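Side-chain contacts in CBS domain protein/ACT domain protein (Thermotoga maritima, PDB 1VR9), which is of unknown function but joins a pair of CBS domains to an ACT domain and may bind magnesium ions: residues Arg33-Arg38 / Gly58-Glu63; Glu46-Asp51 / Met113-Ala118; Glu63-Leu68 / Phe75-Leu80; Thr92-Leu97 / His122-Ala127. All coordinates share one frame; numbering follows the deposited sequence. Where two conformers were deposited one is given.

How the contacts relate
Contact 2 joins the two CBS domains face to face, contact 1 packs a helix on the sheet of the first, contact 3 brings together two parts of the loop between strands 56-61 and 85-86, and contact 4 pairs the helices of the second. Contacts 1 and 2, with centres about 13 Å apart, share a sheet: strands 46-50 and 56-61 are neighbours, and Val-60 N lies 2.8 Å from Cys-47 O, probably hydrogen-bonded. Contact 3 is closer still to contact 1, about 7 Å between centres. Contact 4 lies about 17 Å from contact 2, centre to centre, yet is tied to it through strand 115-120, which runs into helix 121-130. Contacts 3 and 4 are farthest apart, about 26 Å between centres.

Contact 1: Arg33-Arg38 / Gly58-Glu63; sequences RECLHR and GVVNKE
Cys-35 turns its sulphur anti to the backbone N (chi1 -167°) and Val-60 does the same with CG1 (chi1 175°), which brings the two groups together between helix 32-41 and strand 56-61. Cys-35 SG lies 4.0 Å from Val-60 CG1, with the CB of Val-60 almost as near. Both residues are buried. Cys-35 also touches Cys-47 of strand 46-50, and Leu-65 packs against the same CG1 methyl of Val-60, placing the pair in the hydrophobic layer between helix and sheet of the first CBS domain. One residue further along the helix, Leu-36 reaches across with its CD2 branch to the aliphatic part of Lys-62, where Leu-36 CD2 and Lys-62 CG are 4.3 Å apart. The lysine chain is fully extended and belongs to the exposed border of the contact. On the far side of the helix Arg-33 forms a salt bridge with Asp-71, away from the strand. No hydrogen bond or salt bridge crosses between 33-38 and 58-63. The helix is therefore held to the strand here by van der Waals contact and burial, the thiol serving as a small apolar group and the lysine contributing methylenes.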
# COMPACT_ATOMS: atom_id res chain seq x y z
N ARG A 33 -5.43 6.88 -15.81
CA ARG A 33 -6.86 7.08 -15.56
C ARG A 33 -7.36 6.07 -14.51
O ARG A 33 -8.05 6.43 -13.58
CB ARG A 33 -7.65 6.93 -16.85
CG ARG A 33 -9.14 7.13 -16.74
CD ARG A 33 -9.84 6.85 -18.06
NE ARG A 33 -9.54 7.85 -19.08
CZ ARG A 33 -8.74 7.68 -20.13
NH1 ARG A 33 -8.13 6.52 -20.36
NH2 ARG A 33 -8.55 8.67 -20.98
N GLU A 34 -7.02 4.80 -14.72
CA GLU A 34 -7.44 3.74 -13.78
C GLU A 34 -6.90 3.93 -12.37
O GLU A 34 -7.64 3.71 -11.39
CB GLU A 34 -6.96 2.39 -14.28
CG GLU A 34 -7.67 1.92 -15.54
CD GLU A 34 -7.15 0.56 -15.99
OE1 GLU A 34 -5.95 0.45 -16.36
OE2 GLU A 34 -7.94 -0.41 -15.97
N CYS A 35 -5.64 4.34 -12.25
CA CYS A 35 -5.03 4.56 -10.96
C CYS A 35 -5.69 5.72 -10.23
O CYS A 35 -6.05 5.61 -9.08
CB CYS A 35 -3.55 4.84 -11.12
SG CYS A 35 -2.65 4.76 -9.62
N LEU A 36 -5.91 6.82 -10.94
CA LEU A 36 -6.58 7.97 -10.37
C LEU A 36 -7.98 7.60 -9.87
O LEU A 36 -8.40 8.03 -8.79
CB LEU A 36 -6.64 9.12 -11.38
CG LEU A 36 -5.30 9.82 -11.66
CD1 LEU A 36 -5.51 10.83 -12.80
CD2 LEU A 36 -4.76 10.49 -10.42
N HIS A 37 -8.68 6.79 -10.64
CA HIS A 37 -10.03 6.38 -10.26
C HIS A 37 -10.00 5.58 -8.94
O HIS A 37 -10.78 5.83 -8.03
CB HIS A 37 -10.69 5.61 -11.39
CG HIS A 37 -11.99 4.98 -11.00
ND1 HIS A 37 -13.15 5.71 -10.81
CD2 HIS A 37 -12.32 3.69 -10.73
CE1 HIS A 37 -14.13 4.89 -10.44
NE2 HIS A 37 -13.65 3.66 -10.41
N ARG A 38 -9.11 4.61 -8.85
CA ARG A 38 -9.00 3.80 -7.62
C ARG A 38 -8.75 4.68 -6.40
O ARG A 38 -9.38 4.49 -5.35
CB ARG A 38 -7.88 2.75 -7.72
CG ARG A 38 -8.24 1.60 -8.50
CD ARG A 38 -9.12 0.61 -7.73
NE ARG A 38 -10.15 0.10 -8.61
CZ ARG A 38 -11.47 0.23 -8.44
NH1 ARG A 38 -12.05 0.85 -7.39
NH2 ARG A 38 -12.24 -0.30 -9.37
N GLY A 58 5.36 -1.86 -5.45
CA GLY A 58 5.59 -0.55 -4.82
C GLY A 58 4.26 0.16 -4.73
O GLY A 58 3.18 -0.46 -4.74
N VAL A 59 4.33 1.47 -4.63
CA VAL A 59 3.14 2.28 -4.50
C VAL A 59 3.23 3.41 -5.53
O VAL A 59 4.34 3.79 -5.93
CB VAL A 59 3.00 2.85 -3.06
CG1 VAL A 59 3.13 1.74 -2.01
CG2 VAL A 59 4.01 3.90 -2.80
N VAL A 60 2.09 3.90 -5.96
CA VAL A 60 2.01 5.11 -6.78
C VAL A 60 1.44 6.23 -5.93
O VAL A 60 0.42 6.06 -5.27
CB VAL A 60 1.12 4.91 -8.02
CG1 VAL A 60 0.94 6.21 -8.79
CG2 VAL A 60 1.75 3.88 -8.92
N ASN A 61 2.14 7.36 -5.91
CA ASN A 61 1.69 8.58 -5.21
C ASN A 61 0.96 9.49 -6.22
O ASN A 61 1.47 9.74 -7.30
CB ASN A 61 2.90 9.32 -4.62
CG ASN A 61 3.70 8.47 -3.64
OD1 ASN A 61 3.26 8.23 -2.51
ND2 ASN A 61 4.85 8.01 -4.07
N LYS A 62 -0.23 9.98 -5.85
CA LYS A 62 -1.07 10.82 -6.73
C LYS A 62 -0.35 12.00 -7.37
O LYS A 62 -0.58 12.31 -8.54
CB LYS A 62 -2.30 11.34 -5.95
CG LYS A 62 -3.29 12.18 -6.76
CD LYS A 62 -4.60 12.34 -6.00
CE LYS A 62 -5.59 13.24 -6.72
NZ LYS A 62 -6.78 13.53 -5.88
N GLU A 63 0.51 12.66 -6.60
CA GLU A 63 1.24 13.85 -7.06
C GLU A 63 2.11 13.54 -8.27
O GLU A 63 2.30 14.40 -9.14
CB GLU A 63 2.11 14.42 -5.93
CG GLU A 63 3.25 13.47 -5.52
CD GLU A 63 4.18 14.02 -4.43
OE1 GLU A 63 4.10 15.22 -4.07
OE2 GLU A 63 5.00 13.21 -3.94

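Contact 2: Glu46-Asp51 / Met113-Ala118; sequences ECIVKD and MRLKGA
Ile-48 is the centre of the apolar contact, touching both Leu-115 and Ala-118 with different branches. Its CG2 methyl meets the isopropyl end of Leu-115, 3.7 Å from Leu-115 CD2 and 4.1 Å from Leu-115 CD1, the two side chains crossing at a slant. The longer branch runs on to the next inward-facing residue: Ile-48 CD1 is 3.9 Å from Ala-118 CB. Leu-115 CG stands anti to the backbone N (chi1 -170°), sending both methyls toward strand 46-50, where CD2 also comes 4.2 Å from Lys-50 CB. Beyond CB the lysine chain leads away. Tyr-105 and Pro-107 of strand 105-109 add to the cover of Ile-48.

Polar groups play a smaller part. No hydrogen bond passes between the two segments, and Asp-51 OD1 and Arg-114 NE, 6.3 Å apart, are too distant for a salt bridge. Nearby, however, Glu-46 OE1 accepts a hydrogen bond from Tyr-105 N, a polar tie between the same two domains.

In the backbone, Lys-116 and Gly-117 form a classic beta bulge opposite Val-108. The angles of Gly-117 would press a side chain against the carbonyl O of Lys-116.

Strands 46-50 and 115-118 run antiparallel at 174° with axes 9.3 Å apart, a spacing of packed side chains rather than of paired backbones. Such facing of the sheets of two CBS domains is characteristic of the CBS pair, or Bateman module.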
# COMPACT_ATOMS: atom_id res chain seq x y z
N GLU A 46 -2.65 7.47 -2.49
CA GLU A 46 -1.73 6.32 -2.64
C GLU A 46 -2.47 5.17 -3.31
O GLU A 46 -3.67 4.96 -3.06
CB GLU A 46 -1.28 5.84 -1.26
CG GLU A 46 -0.38 4.59 -1.31
CD GLU A 46 -0.21 3.90 0.04
OE1 GLU A 46 -0.78 4.37 1.00
OE2 GLU A 46 0.54 2.90 0.11
N CYS A 47 -1.76 4.39 -4.15
CA CYS A 47 -2.28 3.17 -4.73
C CYS A 47 -1.17 2.14 -4.60
O CYS A 47 -0.03 2.45 -4.93
CB CYS A 47 -2.60 3.39 -6.21
SG CYS A 47 -3.72 2.17 -6.86
N ILE A 48 -1.50 0.97 -4.09
CA ILE A 48 -0.52 -0.12 -3.99
C ILE A 48 -0.48 -0.85 -5.35
O ILE A 48 -1.52 -1.06 -5.98
CB ILE A 48 -0.87 -1.09 -2.81
CG1 ILE A 48 -0.66 -0.35 -1.47
CG2 ILE A 48 -0.04 -2.35 -2.86
CD1 ILE A 48 -1.07 -1.14 -0.22
N VAL A 49 0.70 -1.25 -5.78
CA VAL A 49 0.84 -1.88 -7.10
C VAL A 49 1.35 -3.31 -6.99
O VAL A 49 2.27 -3.60 -6.23
CB VAL A 49 1.81 -1.06 -8.01
CG1 VAL A 49 1.92 -1.69 -9.36
CG2 VAL A 49 1.37 0.41 -8.14
N LYS A 50 0.76 -4.21 -7.78
CA LYS A 50 1.28 -5.57 -7.87
C LYS A 50 1.60 -5.90 -9.33
O LYS A 50 1.18 -5.19 -10.25
CB LYS A 50 0.32 -6.58 -7.25
CG LYS A 50 -0.95 -6.73 -7.98
CD LYS A 50 -1.91 -7.68 -7.31
CE LYS A 50 -3.25 -7.60 -7.99
NZ LYS A 50 -4.23 -8.62 -7.52
N ASP A 51 2.36 -6.96 -9.55
CA ASP A 51 2.66 -7.39 -10.90
C ASP A 51 1.64 -8.45 -11.31
O ASP A 51 0.69 -8.69 -10.57
CB ASP A 51 4.10 -7.88 -10.98
CG ASP A 51 4.33 -9.18 -10.25
OD1 ASP A 51 3.36 -9.90 -9.91
OD2 ASP A 51 5.52 -9.52 -10.03
N MSE A 113 7.08 -12.59 -1.40
CA MSE A 113 6.73 -11.23 -1.80
C MSE A 113 5.37 -11.08 -2.51
O MSE A 113 5.15 -10.07 -3.18
CB MSE A 113 7.83 -10.57 -2.65
CG MSE A 113 9.20 -10.41 -1.95
SE MSE A 113 9.25 -9.78 -0.06
CE MSE A 113 9.53 -11.54 0.75
N ARG A 114 4.46 -12.04 -2.34
CA ARG A 114 3.11 -11.89 -2.88
C ARG A 114 2.32 -10.95 -1.97
O ARG A 114 2.36 -11.09 -0.76
CB ARG A 114 2.40 -13.24 -2.99
CG ARG A 114 3.14 -14.26 -3.85
CD ARG A 114 2.49 -14.47 -5.25
NE ARG A 114 3.40 -15.02 -6.25
CZ ARG A 114 3.85 -16.28 -6.29
NH1 ARG A 114 3.47 -17.15 -5.37
NH2 ARG A 114 4.68 -16.66 -7.25
N LEU A 115 1.61 -10.01 -2.58
CA LEU A 115 0.76 -9.09 -1.85
C LEU A 115 -0.42 -9.82 -1.20
O LEU A 115 -1.19 -10.50 -1.88
CB LEU A 115 0.23 -8.01 -2.80
CG LEU A 115 -0.49 -6.82 -2.18
CD1 LEU A 115 0.41 -6.09 -1.19
CD2 LEU A 115 -0.92 -5.88 -3.28
N LYS A 116 -0.56 -9.70 0.12
CA LYS A 116 -1.61 -10.40 0.86
C LYS A 116 -2.68 -9.47 1.45
O LYS A 116 -3.70 -9.94 1.98
CB LYS A 116 -0.98 -11.20 1.99
CG LYS A 116 -0.05 -12.32 1.50
CD LYS A 116 -0.69 -13.25 0.47
CE LYS A 116 -1.95 -13.93 0.98
NZ LYS A 116 -2.24 -15.18 0.21
N GLY A 117 -2.45 -8.18 1.33
CA GLY A 117 -3.33 -7.14 1.90
C GLY A 117 -2.54 -5.90 2.26
O GLY A 117 -1.40 -5.69 1.77
N ALA A 118 -3.15 -5.06 3.09
CA ALA A 118 -2.48 -3.89 3.65
C ALA A 118 -2.89 -3.69 5.10
O ALA A 118 -3.94 -4.18 5.54
CB ALA A 118 -2.84 -2.66 2.89

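Contact 3: Glu63-Leu68 / Phe75-Leu80; sequences EDLLDL and FNKVSL
A surface contact, part apolar and part water-mediated, joins Asp-64, Leu-65 and Leu-68 to Lys-77 and Ser-79 in the connection between strands 56-61 and 85-86. Its apolar part rests on the methylenes of Lys-77, whose chain bends at chi2 (-60°) and brings them to Leu-68. The two side chains meet tip to tip: Leu-68 CD1 is 3.7 Å from Lys-77 CE, and the chain ends with NZ beside the CD2 methyl. Nearer the backbone, Leu-65 lies aslant over the root of the lysine, with Leu-65 CD2 4.1 Å from Lys-77 CB. Were Lys-77 cut back to an alanine, the methyls of Leu-68 would probably lose the cover of the methylenes beyond CB, leaving a gap beside them.

Leu-65 and Leu-68 begin and end a type I beta turn; the CB of Leu-68 points toward 75-80, while Leu-65 reaches it with the end of its side chain. The contact thus brings together two parts of the loop in which the chain passes from the first CBS domain to the second. Leu-65 also packs on Cys-35, Leu-36 and Val-60, while the backbone of Ser-79 is hydrogen-bonded to Val-59.

The polar part is carried by one water, gripped by three bonds. It donates to Asp-64 OD2 at 2.7 Å and to Lys-77 O at 2.7 Å, and accepts from Ser-79 OG at 3.0 Å. The carboxylate and hydroxyl that it bridges do not bond directly, Asp-64 OD2 and Ser-79 OG being 3.8 Å apart.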
# COMPACT_ATOMS: atom_id res chain seq x y z
N GLU A 63 0.51 12.66 -6.60
CA GLU A 63 1.24 13.85 -7.06
C GLU A 63 2.11 13.54 -8.27
O GLU A 63 2.30 14.40 -9.14
CB GLU A 63 2.11 14.42 -5.93
CG GLU A 63 3.25 13.47 -5.52
CD GLU A 63 4.18 14.02 -4.43
OE1 GLU A 63 4.10 15.22 -4.07
OE2 GLU A 63 5.00 13.21 -3.94
N ASP A 64 2.61 12.31 -8.34
CA ASP A 64 3.44 11.85 -9.45
C ASP A 64 2.68 11.65 -10.78
O ASP A 64 3.30 11.48 -11.83
CB ASP A 64 4.18 10.57 -9.05
CG ASP A 64 5.24 10.81 -7.98
OD1 ASP A 64 5.66 11.98 -7.78
OD2 ASP A 64 5.68 9.83 -7.34
N LEU A 65 1.35 11.68 -10.75
CA LEU A 65 0.56 11.51 -11.97
C LEU A 65 -0.02 12.80 -12.55
O LEU A 65 -0.71 12.76 -13.57
CB LEU A 65 -0.57 10.50 -11.71
CG LEU A 65 -0.14 9.17 -11.06
CD1 LEU A 65 -1.36 8.29 -10.77
CD2 LEU A 65 0.88 8.43 -11.92
N LEU A 66 0.26 13.94 -11.91
CA LEU A 66 -0.37 15.22 -12.26
C LEU A 66 -0.23 15.61 -13.73
O LEU A 66 -1.22 16.00 -14.37
CB LEU A 66 0.20 16.35 -11.38
CG LEU A 66 -0.38 17.76 -11.54
CD1 LEU A 66 -1.83 17.80 -11.09
CD2 LEU A 66 0.46 18.77 -10.76
N ASP A 67 0.98 15.53 -14.27
CA ASP A 67 1.24 15.98 -15.64
C ASP A 67 1.39 14.82 -16.63
O ASP A 67 2.18 14.91 -17.58
CB ASP A 67 2.47 16.89 -15.66
CG ASP A 67 2.27 18.18 -14.86
OD1 ASP A 67 1.14 18.72 -14.82
OD2 ASP A 67 3.26 18.67 -14.26
N LEU A 68 0.61 13.76 -16.43
CA LEU A 68 0.62 12.61 -17.33
C LEU A 68 -0.67 12.48 -18.15
O LEU A 68 -1.77 12.77 -17.66
CB LEU A 68 0.86 11.33 -16.52
CG LEU A 68 2.16 11.34 -15.71
CD1 LEU A 68 2.33 10.05 -14.92
CD2 LEU A 68 3.38 11.59 -16.60
N PHE A 75 3.52 2.22 -15.13
CA PHE A 75 4.63 1.27 -15.07
C PHE A 75 5.92 1.88 -14.58
O PHE A 75 6.56 1.31 -13.70
CB PHE A 75 4.85 0.63 -16.45
CG PHE A 75 5.80 -0.54 -16.44
CD1 PHE A 75 5.35 -1.81 -16.09
CD2 PHE A 75 7.13 -0.38 -16.78
CE1 PHE A 75 6.22 -2.90 -16.08
CE2 PHE A 75 7.99 -1.47 -16.79
CZ PHE A 75 7.53 -2.73 -16.41
N ASN A 76 6.28 3.06 -15.11
CA ASN A 76 7.51 3.76 -14.71
C ASN A 76 7.35 4.73 -13.54
O ASN A 76 8.31 5.41 -13.19
CB ASN A 76 8.06 4.57 -15.89
CG ASN A 76 8.50 3.70 -17.04
OD1 ASN A 76 8.95 2.58 -16.83
ND2 ASN A 76 8.41 4.23 -18.25
N LYS A 77 6.15 4.80 -12.96
CA LYS A 77 5.82 5.78 -11.92
C LYS A 77 5.77 5.17 -10.51
O LYS A 77 5.46 5.87 -9.52
CB LYS A 77 4.51 6.49 -12.28
CG LYS A 77 4.43 7.01 -13.73
CD LYS A 77 5.53 8.01 -14.07
CE LYS A 77 5.56 8.36 -15.56
NZ LYS A 77 6.56 9.42 -15.88
N VAL A 78 6.12 3.90 -10.37
CA VAL A 78 6.04 3.23 -9.06
C VAL A 78 7.18 3.72 -8.17
O VAL A 78 8.29 4.00 -8.63
CB VAL A 78 6.07 1.69 -9.19
CG1 VAL A 78 5.98 1.00 -7.84
CG2 VAL A 78 4.92 1.20 -10.11
N SER A 79 6.90 3.76 -6.87
CA SER A 79 7.82 4.26 -5.86
C SER A 79 7.86 3.25 -4.70
O SER A 79 6.96 2.40 -4.58
CB SER A 79 7.27 5.61 -5.37
OG SER A 79 7.29 6.55 -6.42
N LEU A 80 8.85 3.39 -3.82
CA LEU A 80 8.89 2.69 -2.53
C LEU A 80 8.79 1.16 -2.64
O LEU A 80 7.95 0.53 -1.98
CB LEU A 80 7.77 3.20 -1.61
CG LEU A 80 7.69 4.71 -1.36
CD1 LEU A 80 6.62 5.05 -0.34
CD2 LEU A 80 9.07 5.20 -0.91
O HOH W 1 4.58 7.35 -7.50

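Contact 4: Thr92-Leu97 / His122-Ala127; sequences THALLL and HDFLEA
The backbone bond from Ala-127 N to Asp-123 O, 2.9 Å long, closes the helical turn from which Phe-124 reaches across to Ala-94 and Leu-95. A second polar bond lies on the side of this helix turned from the contact: His-122 ND1 donates to Asp-123 OD1 at 3.0 Å, with an N-H...O angle of 159°. The carboxylate oxygen lies close to the imidazole plane and is met on its anti side, 26° out of the carboxylate plane.

Between the helices the contact is apolar and built round a single ring. Phe-124 CG is anti to the backbone N (chi1 172°), which projects the ring from helix 121-130 onto helix 91-100. Its far corner presses on the backbone as well as the side chain of Leu-95: Phe-124 CZ is 3.5 Å from Leu-95 CA and 3.6 Å from Leu-95 CB. The CD1 methyl of Leu-95 follows at 3.7 Å from Phe-124 CZ. Ala-94, one residue earlier, meets another part of the ring, its CB being 4.0 Å from Phe-124 CE1, and approaches obliquely. Ile-91 and the ring of Phe-98, from the same helix, also touch Phe-124. With an alanine in its place, the methyl of Ala-94 and the backbone at Leu-95 would probably lose their main partner across the helices, leaving a gap where the ring had been.

Ala-94 also rests on Leu-106 of the sheet. Two helices paired beside a three-stranded sheet, in the order beta-alpha-beta-beta-alpha, make up the CBS domain fold, here the second of the pair.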
# COMPACT_ATOMS: atom_id res chain seq x y z
N THR A 92 4.20 -3.89 16.09
CA THR A 92 5.27 -2.98 16.49
C THR A 92 6.33 -2.74 15.40
O THR A 92 6.93 -1.67 15.35
CB THR A 92 5.98 -3.44 17.80
OG1 THR A 92 6.43 -4.79 17.65
CG2 THR A 92 5.02 -3.37 18.97
N HIS A 93 6.57 -3.73 14.54
CA HIS A 93 7.48 -3.56 13.40
C HIS A 93 6.95 -2.58 12.34
O HIS A 93 7.73 -1.82 11.75
CB HIS A 93 7.75 -4.90 12.73
CG HIS A 93 8.72 -4.80 11.59
ND1 HIS A 93 9.97 -4.25 11.73
CD2 HIS A 93 8.61 -5.17 10.30
CE1 HIS A 93 10.60 -4.29 10.57
NE2 HIS A 93 9.80 -4.84 9.68
N ALA A 94 5.64 -2.58 12.13
CA ALA A 94 4.99 -1.61 11.24
C ALA A 94 5.28 -0.16 11.66
O ALA A 94 5.30 0.74 10.83
CB ALA A 94 3.49 -1.86 11.21
N LEU A 95 5.49 0.06 12.95
CA LEU A 95 5.82 1.40 13.45
C LEU A 95 7.08 1.91 12.76
O LEU A 95 7.15 3.07 12.33
CB LEU A 95 6.02 1.41 14.98
CG LEU A 95 6.37 2.72 15.69
CD1 LEU A 95 5.48 3.85 15.25
CD2 LEU A 95 6.27 2.56 17.21
N LEU A 96 8.07 1.03 12.61
CA LEU A 96 9.30 1.43 11.94
C LEU A 96 9.10 1.82 10.47
O LEU A 96 9.80 2.69 9.96
CB LEU A 96 10.35 0.30 12.06
CG LEU A 96 11.73 0.55 11.45
CD1 LEU A 96 12.57 1.34 12.42
CD2 LEU A 96 12.40 -0.76 11.04
N LEU A 97 8.22 1.12 9.76
CA LEU A 97 7.93 1.45 8.36
C LEU A 97 7.15 2.76 8.25
O LEU A 97 7.44 3.57 7.37
CB LEU A 97 7.14 0.35 7.65
CG LEU A 97 7.89 -0.90 7.16
CD1 LEU A 97 8.80 -0.55 6.00
CD2 LEU A 97 8.69 -1.52 8.26
N HIS A 122 -4.72 4.11 9.82
CA HIS A 122 -5.79 4.23 10.82
C HIS A 122 -5.81 3.00 11.71
O HIS A 122 -5.80 3.11 12.93
CB HIS A 122 -7.13 4.40 10.12
CG HIS A 122 -8.31 4.34 11.04
ND1 HIS A 122 -8.97 3.16 11.30
CD2 HIS A 122 -8.94 5.30 11.75
CE1 HIS A 122 -9.97 3.40 12.14
NE2 HIS A 122 -9.98 4.69 12.42
N ASP A 123 -5.84 1.82 11.09
CA ASP A 123 -5.92 0.57 11.87
C ASP A 123 -4.67 0.33 12.71
O ASP A 123 -4.75 -0.17 13.84
CB ASP A 123 -6.22 -0.62 10.94
CG ASP A 123 -7.64 -0.60 10.41
OD1 ASP A 123 -8.45 0.26 10.83
OD2 ASP A 123 -7.98 -1.47 9.56
N PHE A 124 -3.51 0.70 12.19
CA PHE A 124 -2.30 0.70 13.00
C PHE A 124 -2.42 1.56 14.26
O PHE A 124 -2.01 1.14 15.34
CB PHE A 124 -1.10 1.15 12.18
CG PHE A 124 0.15 1.36 12.97
CD1 PHE A 124 0.92 0.28 13.39
CD2 PHE A 124 0.58 2.64 13.25
CE1 PHE A 124 2.08 0.48 14.11
CE2 PHE A 124 1.75 2.85 13.99
CZ PHE A 124 2.48 1.76 14.42
N LEU A 125 -2.95 2.77 14.13
CA LEU A 125 -3.15 3.61 15.29
C LEU A 125 -4.13 3.00 16.29
O LEU A 125 -3.94 3.12 17.49
CB LEU A 125 -3.58 5.02 14.88
CG LEU A 125 -2.49 5.75 14.08
CD1 LEU A 125 -3.03 7.11 13.61
CD2 LEU A 125 -1.19 5.95 14.89
N GLU A 126 -5.18 2.36 15.78
CA GLU A 126 -6.14 1.65 16.61
C GLU A 126 -5.46 0.53 17.39
O GLU A 126 -5.82 0.27 18.56
CB GLU A 126 -7.28 1.12 15.73
CG GLU A 126 -8.48 0.54 16.47
CD GLU A 126 -9.66 0.34 15.54
OE1 GLU A 126 -9.44 0.28 14.30
OE2 GLU A 126 -10.80 0.23 16.03
N ALA A 127 -4.49 -0.15 16.76
CA ALA A 127 -3.69 -1.16 17.46
C ALA A 127 -2.96 -0.53 18.64
O ALA A 127 -2.98 -1.07 19.73
CB ALA A 127 -2.71 -1.81 16.55